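Long-range contacts in pyridoxine 4-oxidase (Mesorhizobium loti, PDB 4HA6), which probably oxidises the 4-hydroxymethyl group of pyridoxine to the aldehyde pyridoxal, using bound FAD and molecular oxygen, as a member of the GMC oxidoreductase family: residues A[67-77]-A[438-447]; A[291-302]-A[354-365]. All coordinates share one frame; numbering follows the deposited sequence.

How the contacts relate
Contact 2 is largely buried, with partly exposed residues at its ends, whereas contact 1 runs from partly exposed loop at one end to the flavin and substrate pocket at the other. Both reach the same antiparallel sheet, where strand 441-443 of contact 1 lies beside strand 293-302 of contact 2, and their centres are about 12 Å apart. Two polar links probably join them: Thr443 OG1 to Asp291 OD2 at 2.6 Å and His446 ND1 to His292 ND1 at 2.8 Å. Waters bridge both, but contact 1 depends chiefly on Arg71 reaching backbone carbonyls, while contact 2 is a ladder of backbone bonds flanked by aromatic and aliphatic packing.

Contact 1. Residues A[67-77]-A[438-447]; sequences GTAGRAHHWAR and ARSVITHHHP. With FAD (flavin-adenine dinucleotide), chain B; PXM (4-(aminomethyl)-5-(hydroxymethyl)-2-methylpyridin-3-ol), chain J.
Arg71 reaches across to the end of helix 430-440 and bonds to Ala438 O in the helix and Val441 O at the start of the following strand. Its CB points toward 438-447, and CG is turned anti to the carbonyl carbon (chi1 -58°). CD passes 3.7 Å from Arg439 O, and the bend at chi3 then turns the guanidinium so that this same oxygen lies over one face, a contact without a hydrogen bond. NE forms a salt bridge with Glu345. NH1 donates to Ala438 O at 2.9 Å and, on an in-plane lone pair, to Val441 O at 2.8 Å; NH2 grips Val441 O as well, so the carbonyl is held end-on by two nitrogens. A leucine here would probably leave the Ala438 and Val441 carbonyls without these donors and Glu345 without its positive mate. Next to it, Thr68 OG1 is hydrogen-bonded to His73 NE2, and Thr68 CG2 packs on Val441 CG2. A water joins His73 ND1 to the backbone N of Thr443.

Thr443 OG1, also hydrogen-bonded to Asp291 OD2, accepts from His445 N, an ST turn that leads strand 441-443 into the run of three histidines lining the substrate pocket of this GMC oxidoreductase. Trp75 lies beside that turn: NE1 is 3.7 Å from Thr443 CB, while CZ3 at the far end of the indole meets Pro447 CB. The Pro447 ring also takes one face of the Arg77 guanidinium, with CD 3.4 Å from NH2, and NH2 makes a weak bond to His445 O. The His445 ring has the flavin methyl C7M over one face and Thr443 CG2 against the opposite one; at its edge ND1 donates to pyridoxamine O3 at 3.1 Å, fairly straight (163°). His444 O accepts from both O3 and N4 of the ligand.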
loop_
_atom_site.group_PDB
_atom_site.type_symbol
_atom_site.label_atom_id
_atom_site.label_comp_id
_atom_site.label_asym_id
_atom_site.label_seq_id
_atom_site.Cartn_x
_atom_site.Cartn_y
_atom_site.Cartn_z
ATOM N N GLY A 67 15.098 -12.487 -10.040
ATOM C CA GLY A 67 14.914 -11.337 -10.913
ATOM C C GLY A 67 15.519 -10.053 -10.365
ATOM O O GLY A 67 15.593 -9.054 -11.087
ATOM N N THR A 68 15.937 -10.052 -9.096
ATOM C CA THR A 68 16.638 -8.877 -8.558
ATOM C C THR A 68 18.011 -9.271 -8.037
ATOM O O THR A 68 18.339 -9.014 -6.870
ATOM C CB THR A 68 15.840 -8.144 -7.435
ATOM O OG1 THR A 68 15.908 -8.904 -6.219
ATOM C CG2 THR A 68 14.385 -7.947 -7.840
ATOM N N ALA A 69 18.793 -9.902 -8.914
ATOM C CA ALA A 69 20.176 -10.289 -8.635
ATOM C C ALA A 69 20.303 -11.172 -7.399
ATOM O O ALA A 69 21.293 -11.088 -6.668
ATOM C CB ALA A 69 21.067 -9.048 -8.501
ATOM N N GLY A 70 19.306 -12.020 -7.166
ATOM C CA GLY A 70 19.318 -12.892 -6.000
ATOM C C GLY A 70 19.145 -12.194 -4.658
ATOM O O GLY A 70 19.300 -12.833 -3.610
ATOM N N ARG A 71 18.814 -10.899 -4.675
ATOM C CA ARG A 71 18.608 -10.152 -3.428
ATOM C C ARG A 71 17.311 -10.550 -2.718
ATOM O O ARG A 71 16.274 -10.764 -3.356
ATOM C CB ARG A 71 18.632 -8.637 -3.688
ATOM C CG ARG A 71 19.934 -8.149 -4.333
ATOM C CD ARG A 71 19.800 -6.768 -4.988
ATOM N NE ARG A 71 19.210 -5.796 -4.072
ATOM C CZ ARG A 71 18.183 -5.007 -4.376
ATOM N NH1 ARG A 71 17.643 -5.058 -5.591
ATOM N NH2 ARG A 71 17.698 -4.163 -3.473
ATOM N N ALA A 72 17.390 -10.664 -1.396
ATOM C CA ALA A 72 16.218 -10.824 -0.541
ATOM C C ALA A 72 15.846 -9.430 -0.067
ATOM O O ALA A 72 16.704 -8.566 0.058
ATOM C CB ALA A 72 16.548 -11.725 0.652
ATOM N N HIS A 73 14.573 -9.202 0.209
ATOM C CA HIS A 73 14.121 -7.854 0.486
ATOM C C HIS A 73 13.470 -7.757 1.862
ATOM O O HIS A 73 12.873 -8.721 2.348
ATOM C CB HIS A 73 13.108 -7.434 -0.578
ATOM C CG HIS A 73 13.675 -7.385 -1.961
ATOM N ND1 HIS A 73 13.934 -6.200 -2.614
ATOM C CD2 HIS A 73 14.025 -8.371 -2.821
ATOM C CE1 HIS A 73 14.430 -6.458 -3.814
ATOM N NE2 HIS A 73 14.490 -7.769 -3.966
ATOM N N HIS A 74 13.569 -6.590 2.481
ATOM C CA HIS A 74 12.920 -6.378 3.768
ATOM C C HIS A 74 11.595 -5.668 3.563
ATOM O O HIS A 74 11.545 -4.657 2.868
ATOM C CB HIS A 74 13.836 -5.582 4.700
ATOM C CG HIS A 74 14.819 -6.434 5.437
ATOM N ND1 HIS A 74 14.694 -6.723 6.781
ATOM C CD2 HIS A 74 15.933 -7.079 5.017
ATOM C CE1 HIS A 74 15.691 -7.501 7.156
ATOM N NE2 HIS A 74 16.458 -7.735 6.102
ATOM N N TRP A 75 10.524 -6.207 4.143
ATOM C CA TRP A 75 9.189 -5.619 4.004
ATOM C C TRP A 75 8.666 -5.069 5.329
ATOM O O TRP A 75 8.136 -5.811 6.157
ATOM C CB TRP A 75 8.197 -6.654 3.459
ATOM C CG TRP A 75 8.261 -6.848 1.945
ATOM C CD1 TRP A 75 9.250 -6.425 1.095
ATOM C CD2 TRP A 75 7.268 -7.481 1.116
ATOM N NE1 TRP A 75 8.941 -6.774 -0.205
ATOM C CE2 TRP A 75 7.729 -7.423 -0.216
ATOM C CE3 TRP A 75 6.037 -8.098 1.378
ATOM C CZ2 TRP A 75 7.001 -7.964 -1.290
ATOM C CZ3 TRP A 75 5.316 -8.635 0.316
ATOM C CH2 TRP A 75 5.799 -8.564 -1.002
ATOM N N ALA A 76 8.813 -3.761 5.523
ATOM C CA ALA A 76 8.311 -3.089 6.724
ATOM C C ALA A 76 6.790 -3.144 6.773
ATOM O O ALA A 76 6.135 -2.922 5.761
ATOM C CB ALA A 76 8.793 -1.629 6.765
ATOM N N ARG A 77 6.227 -3.443 7.940
ATOM C CA ARG A 77 4.773 -3.430 8.101
ATOM C C ARG A 77 4.375 -2.915 9.487
ATOM O O ARG A 77 5.007 -3.261 10.489
ATOM C CB ARG A 77 4.194 -4.834 7.877
ATOM C CG ARG A 77 4.116 -5.277 6.410
ATOM C CD ARG A 77 3.016 -4.522 5.649
ATOM N NE ARG A 77 3.552 -3.559 4.681
ATOM C CZ ARG A 77 2.798 -2.776 3.914
ATOM N NH1 ARG A 77 1.475 -2.839 3.999
ATOM N NH2 ARG A 77 3.358 -1.938 3.050
ATOM N N ALA A 438 18.105 -4.620 -11.648
ATOM C CA ALA A 438 17.951 -5.757 -10.734
ATOM C C ALA A 438 18.681 -5.523 -9.398
ATOM O O ALA A 438 18.230 -5.968 -8.334
ATOM C CB ALA A 438 18.463 -7.041 -11.406
ATOM N N ARG A 439 19.813 -4.829 -9.467
ATOM C CA ARG A 439 20.608 -4.533 -8.286
ATOM C C ARG A 439 20.026 -3.366 -7.495
ATOM O O ARG A 439 20.219 -3.279 -6.266
ATOM C CB ARG A 439 22.060 -4.226 -8.690
ATOM C CG ARG A 439 22.955 -5.468 -8.876
ATOM C CD ARG A 439 24.135 -5.213 -9.839
ATOM N NE ARG A 439 24.829 -3.948 -9.591
ATOM C CZ ARG A 439 25.230 -3.097 -10.542
ATOM N NH1 ARG A 439 25.016 -3.351 -11.831
ATOM N NH2 ARG A 439 25.849 -1.973 -10.207
ATOM N N SER A 440 19.301 -2.483 -8.183
ATOM C CA SER A 440 18.849 -1.219 -7.584
ATOM C C SER A 440 17.408 -1.210 -7.049
ATOM O O SER A 440 17.073 -0.414 -6.148
ATOM C CB SER A 440 19.019 -0.076 -8.593
ATOM O OG SER A 440 18.081 -0.197 -9.644
ATOM N N VAL A 441 16.536 -2.054 -7.604
ATOM C CA VAL A 441 15.126 -1.994 -7.206
ATOM C C VAL A 441 14.907 -2.324 -5.718
ATOM O O VAL A 441 15.539 -3.237 -5.163
ATOM C CB VAL A 441 14.208 -2.884 -8.094
ATOM C CG1 VAL A 441 14.068 -2.295 -9.514
ATOM C CG2 VAL A 441 14.709 -4.327 -8.150
ATOM N N ILE A 442 14.009 -1.574 -5.083
ATOM C CA ILE A 442 13.556 -1.887 -3.724
ATOM C C ILE A 442 12.029 -1.876 -3.715
ATOM O O ILE A 442 11.425 -1.374 -4.668
ATOM C CB ILE A 442 14.067 -0.840 -2.719
ATOM C CG1 ILE A 442 13.696 0.569 -3.179
ATOM C CG2 ILE A 442 15.588 -0.952 -2.528
ATOM C CD1 ILE A 442 14.277 1.654 -2.292
ATOM N N THR A 443 11.401 -2.411 -2.659
ATOM C CA THR A 443 9.941 -2.379 -2.555
ATOM C C THR A 443 9.390 -0.956 -2.384
ATOM O O THR A 443 9.973 -0.127 -1.668
ATOM C CB THR A 443 9.401 -3.290 -1.410
ATOM O OG1 THR A 443 7.981 -3.132 -1.298
ATOM C CG2 THR A 443 10.031 -2.946 -0.073
ATOM N N HIS A 444 8.259 -0.683 -3.031
ATOM C CA HIS A 444 7.585 0.605 -2.901
ATOM C C HIS A 444 6.581 0.546 -1.747
ATOM O O HIS A 444 5.905 1.536 -1.475
ATOM C CB HIS A 444 6.882 0.931 -4.223
ATOM C CG HIS A 444 6.488 2.374 -4.397
ATOM N ND1 HIS A 444 6.331 3.251 -3.348
ATOM C CD2 HIS A 444 6.203 3.079 -5.521
ATOM C CE1 HIS A 444 5.958 4.436 -3.816
ATOM N NE2 HIS A 444 5.883 4.356 -5.129
ATOM N N HIS A 445 6.478 -0.621 -1.099
ATOM C CA HIS A 445 5.667 -0.893 0.031
ATOM C C HIS A 445 4.207 -1.068 -0.206
ATOM O O HIS A 445 3.442 -0.671 0.610
ATOM C CB HIS A 445 5.853 0.151 1.133
ATOM C CG HIS A 445 7.225 0.246 1.624
ATOM N ND1 HIS A 445 8.043 1.157 1.219
ATOM C CD2 HIS A 445 7.942 -0.581 2.400
ATOM C CE1 HIS A 445 9.186 0.956 1.751
ATOM N NE2 HIS A 445 9.124 -0.098 2.459
ATOM N N HIS A 446 3.813 -1.656 -1.308
ATOM C CA HIS A 446 2.407 -1.808 -1.672
ATOM C C HIS A 446 1.974 -3.263 -1.887
ATOM O O HIS A 446 1.379 -3.561 -2.930
ATOM C CB HIS A 446 2.116 -1.016 -2.959
ATOM C CG HIS A 446 2.551 0.415 -2.894
ATOM N ND1 HIS A 446 2.981 1.111 -4.000
ATOM C CD2 HIS A 446 2.625 1.274 -1.852
ATOM C CE1 HIS A 446 3.315 2.340 -3.640
ATOM N NE2 HIS A 446 3.093 2.467 -2.348
ATOM N N PRO A 447 2.254 -4.161 -0.917
ATOM C CA PRO A 447 1.827 -5.557 -1.111
ATOM C C PRO A 447 0.308 -5.667 -1.095
ATOM O O PRO A 447 -0.333 -4.932 -0.329
ATOM C CB PRO A 447 2.410 -6.280 0.107
ATOM C CG PRO A 447 2.507 -5.231 1.170
ATOM C CD PRO A 447 2.853 -3.954 0.419
HETATM P PA FAD B . -2.302 -2.578 7.512
HETATM O O1A FAD B . -2.564 -1.079 7.547
HETATM O O2A FAD B . -0.883 -3.059 7.393
HETATM O O5B FAD B . -2.975 -3.202 8.845
HETATM C C5B FAD B . -2.760 -4.530 9.314
HETATM C C4B FAD B . -2.988 -4.464 10.817
HETATM O O4B FAD B . -3.427 -5.719 11.346
HETATM C C3B FAD B . -1.697 -4.110 11.544
HETATM O O3B FAD B . -2.034 -3.098 12.508
HETATM C C2B FAD B . -1.266 -5.407 12.224
HETATM O O2B FAD B . -0.554 -5.152 13.449
HETATM C C1B FAD B . -2.598 -6.115 12.455
HETATM N N9A FAD B . -2.535 -7.607 12.454
HETATM C C8A FAD B . -1.857 -8.389 11.586
HETATM N N7A FAD B . -2.053 -9.704 11.879
HETATM C C5A FAD B . -2.876 -9.782 12.950
HETATM C C6A FAD B . -3.484 -10.869 13.763
HETATM N N6A FAD B . -3.247 -12.187 13.473
HETATM N N1A FAD B . -4.290 -10.505 14.801
HETATM C C2A FAD B . -4.542 -9.211 15.090
HETATM N N3A FAD B . -4.020 -8.183 14.383
HETATM C C4A FAD B . -3.193 -8.396 13.320
HETATM N N1 FAD B . 0.548 3.831 0.782
HETATM C C2 FAD B . 0.210 4.992 0.192
HETATM O O2 FAD B . -0.866 5.046 -0.444
HETATM N N3 FAD B . 0.998 6.083 0.236
HETATM C C4 FAD B . 2.170 6.095 0.892
HETATM O O4 FAD B . 2.903 7.120 0.913
HETATM C C4X FAD B . 2.610 4.854 1.569
HETATM N N5 FAD B . 3.780 4.773 2.236
HETATM C C5X FAD B . 4.148 3.627 2.863
HETATM C C6 FAD B . 5.354 3.558 3.557
HETATM C C7 FAD B . 5.728 2.386 4.207
HETATM C C7M FAD B . 7.036 2.329 4.957
HETATM C C8 FAD B . 4.834 1.195 4.162
HETATM C C8M FAD B . 5.246 -0.073 4.860
HETATM C C9 FAD B . 3.624 1.253 3.472
HETATM C C9A FAD B . 3.261 2.431 2.817
HETATM N N10 FAD B . 2.046 2.500 2.115
HETATM C C10 FAD B . 1.696 3.700 1.478
HETATM C "C1'" FAD B . 1.164 1.329 2.047
HETATM C "C2'" FAD B . -0.060 1.455 2.940
HETATM O "O2'" FAD B . 0.323 1.934 4.239
HETATM C "C3'" FAD B . -0.681 0.060 3.043
HETATM O "O3'" FAD B . -0.878 -0.448 1.713
HETATM C "C4'" FAD B . -2.002 0.091 3.792
HETATM O "O4'" FAD B . -1.765 0.664 5.090
HETATM C "C5'" FAD B . -2.610 -1.310 3.913
HETATM O "O5'" FAD B . -3.575 -1.286 4.962
HETATM P P FAD B . -4.277 -2.649 5.424
HETATM O O1P FAD B . -5.517 -2.350 6.256
HETATM O O2P FAD B . -4.389 -3.585 4.238
HETATM O O3P FAD B . -3.147 -3.301 6.358
HETATM N N1 PXM J . 9.046 6.370 -1.633
HETATM C C2 PXM J . 8.766 5.175 -1.119
HETATM C C2A PXM J . 9.815 4.127 -0.914
HETATM C C3 PXM J . 7.441 4.947 -0.778
HETATM O O3 PXM J . 7.096 3.726 -0.242
HETATM C C4 PXM J . 6.442 5.924 -0.974
HETATM C C5 PXM J . 6.820 7.180 -1.534
HETATM C C5A PXM J . 5.907 8.360 -1.802
HETATM O O5 PXM J . 4.559 8.109 -1.992
HETATM C C6 PXM J . 8.173 7.350 -1.850
HETATM C C4A PXM J . 5.042 5.561 -0.567
HETATM N N4 PXM J . 4.600 4.290 -1.061
HETATM O O HOH W 1 13.231 -3.828 -0.981
HETATM O O HOH W 2 10.924 -2.368 3.751
#

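Contact 2. Residues A[291-302]-A[354-365]; sequences DHLLGAGNLYAA and SAYSLLFGITHP
Segments 291-302 and 354-365 pair as antiparallel strands, a buried contact in the six-stranded antiparallel sheet, with strand 441-443 also beside 293-302 and strand 333-338 beside 355-362. The pairing is regular from Asn298 to Ala302. Asn298 and Leu358 exchange both backbone bonds, as do Tyr300 and Tyr356, and Ala302 N closes the ladder on Ser354 O. Before this the chain turns a corner at Ala296, followed by a cis peptide bond to Gly297.

Tyr300 and Tyr356 lie on one face of the sheet. Tyr356 has CG between its backbone N and carbonyl carbon (chi1 55°), which brings its ring over the neighbouring strand to receive Tyr300 CB on one face, 3.9 Å from the centroid. The two rings are nearly parallel (20°) but slid apart, so they barely overlap. The Tyr300 ring leans instead on Leu358, its CE2 3.6 Å from Leu358 CG, and its OH donates to Asn298 OD1 at 2.6 Å. The other Asn298 branch, ND2, bonds to Leu423 O and Glu421, tying this face to the neighbouring 418-421 strand. On the opposite face Leu299 CD2 packs against Ala355 CB at 3.8 Å.

Phe360 adopts the same first torsion as Tyr356 and lays its ring directly against Gly295, whose CA sits 3.8 Å from the centroid in a CH-pi contact. The ring's edge faces Asn298 N, and helix 430-440 packs against it through Phe436 and Ile437. Toward the flavin side, His292 NE2 donates to Thr363 O at 2.8 Å, the oxygen in the imidazole plane though the donor stands above the carbonyl plane. The arrangement is that of the antiparallel sheet of the substrate-binding domain in GMC oxidoreductases, here leading at Leu294 to the bound pyridoxamine.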
loop_
_atom_site.group_PDB
_atom_site.type_symbol
_atom_site.label_atom_id
_atom_site.label_comp_id
_atom_site.label_asym_id
_atom_site.label_seq_id
_atom_site.Cartn_x
_atom_site.Cartn_y
_atom_site.Cartn_z
ATOM N N ASP A 291 3.311 -6.290 -5.800
ATOM C CA ASP A 291 3.940 -5.177 -5.094
ATOM C C ASP A 291 4.540 -4.248 -6.146
ATOM O O ASP A 291 4.726 -4.650 -7.303
ATOM C CB ASP A 291 5.016 -5.689 -4.131
ATOM C CG ASP A 291 5.736 -4.565 -3.370
ATOM O OD1 ASP A 291 5.108 -3.510 -3.075
ATOM O OD2 ASP A 291 6.939 -4.753 -3.049
ATOM N N HIS A 292 4.799 -2.998 -5.766
ATOM C CA HIS A 292 5.476 -2.055 -6.668
ATOM C C HIS A 292 6.957 -2.073 -6.324
ATOM O O HIS A 292 7.317 -2.286 -5.165
ATOM C CB HIS A 292 4.954 -0.625 -6.483
ATOM C CG HIS A 292 3.682 -0.319 -7.216
ATOM N ND1 HIS A 292 2.588 0.244 -6.594
ATOM C CD2 HIS A 292 3.346 -0.451 -8.522
ATOM C CE1 HIS A 292 1.622 0.425 -7.480
ATOM N NE2 HIS A 292 2.058 0.010 -8.657
ATOM N N LEU A 293 7.804 -1.844 -7.329
ATOM C CA LEU A 293 9.228 -1.613 -7.124
ATOM C C LEU A 293 9.607 -0.175 -7.486
ATOM O O LEU A 293 8.972 0.453 -8.353
ATOM C CB LEU A 293 10.057 -2.566 -7.993
ATOM C CG LEU A 293 10.057 -4.031 -7.577
ATOM C CD1 LEU A 293 10.630 -4.898 -8.693
ATOM C CD2 LEU A 293 10.873 -4.187 -6.297
ATOM N N LEU A 294 10.645 0.338 -6.822
ATOM C CA LEU A 294 11.298 1.567 -7.262
ATOM C C LEU A 294 12.790 1.309 -7.411
ATOM O O LEU A 294 13.409 0.703 -6.533
ATOM C CB LEU A 294 11.067 2.700 -6.268
ATOM C CG LEU A 294 9.652 3.273 -6.228
ATOM C CD1 LEU A 294 9.490 4.281 -5.103
ATOM C CD2 LEU A 294 9.321 3.908 -7.573
ATOM N N GLY A 295 13.371 1.769 -8.516
ATOM C CA GLY A 295 14.800 1.676 -8.700
ATOM C C GLY A 295 15.486 2.733 -7.853
ATOM O O GLY A 295 15.212 3.936 -7.995
ATOM N N ALA A 296 16.378 2.288 -6.973
ATOM C CA ALA A 296 17.089 3.192 -6.068
ATOM C C ALA A 296 18.587 3.143 -6.346
ATOM O O ALA A 296 19.301 2.350 -5.732
ATOM C CB ALA A 296 16.820 2.807 -4.608
ATOM N N GLY A 297 19.061 3.983 -7.266
ATOM C CA GLY A 297 18.202 4.914 -7.988
ATOM C C GLY A 297 19.011 5.606 -9.064
ATOM O O GLY A 297 20.216 5.367 -9.187
ATOM N N ASN A 298 18.357 6.436 -9.868
ATOM C CA ASN A 298 19.077 7.303 -10.802
ATOM C C ASN A 298 19.706 8.413 -9.930
ATOM O O ASN A 298 19.105 9.474 -9.724
ATOM C CB ASN A 298 18.082 7.859 -11.832
ATOM C CG ASN A 298 18.750 8.545 -13.010
ATOM O OD1 ASN A 298 18.085 9.256 -13.776
ATOM N ND2 ASN A 298 20.054 8.328 -13.178
ATOM N N LEU A 299 20.895 8.127 -9.389
ATOM C CA LEU A 299 21.546 8.936 -8.354
ATOM C C LEU A 299 22.396 10.051 -8.967
ATOM O O LEU A 299 23.248 9.775 -9.821
ATOM C CB LEU A 299 22.465 8.029 -7.525
ATOM C CG LEU A 299 22.767 8.274 -6.043
ATOM C CD1 LEU A 299 24.284 8.201 -5.759
ATOM C CD2 LEU A 299 22.137 9.555 -5.504
ATOM N N TYR A 300 22.181 11.290 -8.521
ATOM C CA TYR A 300 22.924 12.459 -9.035
ATOM C C TYR A 300 23.730 13.180 -7.958
ATOM O O TYR A 300 23.198 13.546 -6.903
ATOM C CB TYR A 300 21.960 13.473 -9.670
ATOM C CG TYR A 300 21.270 12.947 -10.899
ATOM C CD1 TYR A 300 21.828 13.138 -12.157
ATOM C CD2 TYR A 300 20.071 12.229 -10.803
ATOM C CE1 TYR A 300 21.210 12.642 -13.305
ATOM C CE2 TYR A 300 19.441 11.728 -11.948
ATOM C CZ TYR A 300 20.021 11.941 -13.194
ATOM O OH TYR A 300 19.421 11.458 -14.336
ATOM N N ALA A 301 25.009 13.415 -8.229
ATOM C CA ALA A 301 25.799 14.284 -7.364
ATOM C C ALA A 301 25.224 15.692 -7.483
ATOM O O ALA A 301 24.923 16.149 -8.594
ATOM C CB ALA A 301 27.270 14.269 -7.790
ATOM N N ALA A 302 25.064 16.385 -6.357
ATOM C CA ALA A 302 24.507 17.740 -6.402
ATOM C C ALA A 302 25.589 18.809 -6.531
ATOM O O ALA A 302 26.669 18.683 -5.947
ATOM C CB ALA A 302 23.622 18.011 -5.196
ATOM N N SER A 354 24.667 15.816 -0.265
ATOM C CA SER A 354 25.575 15.847 -1.422
ATOM C C SER A 354 24.974 15.255 -2.705
ATOM O O SER A 354 25.549 15.378 -3.795
ATOM C CB SER A 354 26.859 15.091 -1.097
ATOM O OG SER A 354 26.647 13.693 -1.184
ATOM N N ALA A 355 23.825 14.607 -2.577
ATOM C CA ALA A 355 23.218 13.946 -3.725
ATOM C C ALA A 355 21.705 13.849 -3.592
ATOM O O ALA A 355 21.139 13.999 -2.494
ATOM C CB ALA A 355 23.835 12.550 -3.933
ATOM N N TYR A 356 21.055 13.618 -4.729
ATOM C CA TYR A 356 19.633 13.293 -4.760
ATOM C C TYR A 356 19.431 12.168 -5.758
ATOM O O TYR A 356 20.255 11.973 -6.664
ATOM C CB TYR A 356 18.791 14.503 -5.149
ATOM C CG TYR A 356 19.182 15.155 -6.468
ATOM C CD1 TYR A 356 20.164 16.140 -6.518
ATOM C CD2 TYR A 356 18.537 14.814 -7.653
ATOM C CE1 TYR A 356 20.512 16.746 -7.715
ATOM C CE2 TYR A 356 18.880 15.411 -8.858
ATOM C CZ TYR A 356 19.869 16.374 -8.881
ATOM O OH TYR A 356 20.216 16.978 -10.074
ATOM N N SER A 357 18.357 11.410 -5.568
ATOM C CA SER A 357 18.049 10.291 -6.443
ATOM C C SER A 357 16.719 10.533 -7.121
ATOM O O SER A 357 15.795 11.079 -6.512
ATOM C CB SER A 357 17.948 8.984 -5.651
ATOM O OG SER A 357 19.214 8.501 -5.260
ATOM N N LEU A 358 16.635 10.140 -8.387
ATOM C CA LEU A 358 15.356 10.028 -9.063
ATOM C C LEU A 358 15.001 8.550 -8.993
ATOM O O LEU A 358 15.801 7.686 -9.372
ATOM C CB LEU A 358 15.444 10.489 -10.517
ATOM C CG LEU A 358 15.985 11.889 -10.813
ATOM C CD1 LEU A 358 15.592 12.290 -12.216
ATOM C CD2 LEU A 358 15.516 12.928 -9.808
ATOM N N LEU A 359 13.817 8.258 -8.476
ATOM C CA LEU A 359 13.386 6.887 -8.322
ATOM C C LEU A 359 12.545 6.557 -9.541
ATOM O O LEU A 359 11.853 7.428 -10.081
ATOM C CB LEU A 359 12.591 6.745 -7.029
ATOM C CG LEU A 359 13.317 7.338 -5.816
ATOM C CD1 LEU A 359 12.438 7.325 -4.583
ATOM C CD2 LEU A 359 14.622 6.591 -5.547
ATOM N N PHE A 360 12.632 5.322 -10.013
ATOM C CA PHE A 360 11.945 4.961 -11.255
ATOM C C PHE A 360 11.307 3.597 -11.049
ATOM O O PHE A 360 11.883 2.719 -10.363
ATOM C CB PHE A 360 12.909 4.997 -12.456
ATOM C CG PHE A 360 14.123 4.115 -12.289
ATOM C CD1 PHE A 360 15.288 4.612 -11.705
ATOM C CD2 PHE A 360 14.087 2.778 -12.697
ATOM C CE1 PHE A 360 16.412 3.794 -11.526
ATOM C CE2 PHE A 360 15.211 1.945 -12.529
ATOM C CZ PHE A 360 16.372 2.459 -11.937
ATOM N N GLY A 361 10.101 3.422 -11.584
ATOM C CA GLY A 361 9.348 2.201 -11.324
ATOM C C GLY A 361 8.382 1.913 -12.455
ATOM O O GLY A 361 8.256 2.730 -13.371
ATOM N N ILE A 362 7.716 0.757 -12.410
ATOM C CA ILE A 362 6.643 0.475 -13.363
ATOM C C ILE A 362 5.338 0.440 -12.579
ATOM O O ILE A 362 5.325 0.076 -11.391
ATOM C CB ILE A 362 6.856 -0.863 -14.120
ATOM C CG1 ILE A 362 6.902 -2.052 -13.141
ATOM C CG2 ILE A 362 8.126 -0.789 -14.962
ATOM C CD1 ILE A 362 6.913 -3.392 -13.845
ATOM N N THR A 363 4.238 0.822 -13.218
ATOM C CA THR A 363 3.023 1.071 -12.439
ATOM C C THR A 363 2.095 -0.118 -12.321
ATOM O O THR A 363 1.289 -0.178 -11.384
ATOM C CB THR A 363 2.216 2.239 -13.013
ATOM O OG1 THR A 363 2.082 2.068 -14.429
ATOM C CG2 THR A 363 2.908 3.562 -12.720
ATOM N N HIS A 364 2.177 -1.051 -13.272
ATOM C CA HIS A 364 1.276 -2.212 -13.279
ATOM C C HIS A 364 2.058 -3.497 -13.593
ATOM O O HIS A 364 1.931 -4.055 -14.687
ATOM C CB HIS A 364 0.161 -1.995 -14.311
ATOM C CG HIS A 364 -0.652 -0.762 -14.066
ATOM N ND1 HIS A 364 -0.299 0.473 -14.565
ATOM C CD2 HIS A 364 -1.772 -0.560 -13.324
ATOM C CE1 HIS A 364 -1.187 1.375 -14.178
ATOM N NE2 HIS A 364 -2.084 0.776 -13.412
ATOM N N PRO A 365 2.878 -3.976 -12.638
ATOM C CA PRO A 365 3.672 -5.190 -12.907
ATOM C C PRO A 365 2.780 -6.385 -13.226
ATOM O O PRO A 365 1.697 -6.527 -12.620
ATOM C CB PRO A 365 4.408 -5.440 -11.578
ATOM C CG PRO A 365 3.604 -4.680 -10.525
ATOM C CD PRO A 365 3.068 -3.469 -11.266
HETATM O O HOH W 3 6.478 1.469 -9.173
HETATM O O HOH W 4 6.840 -1.849 -9.883
#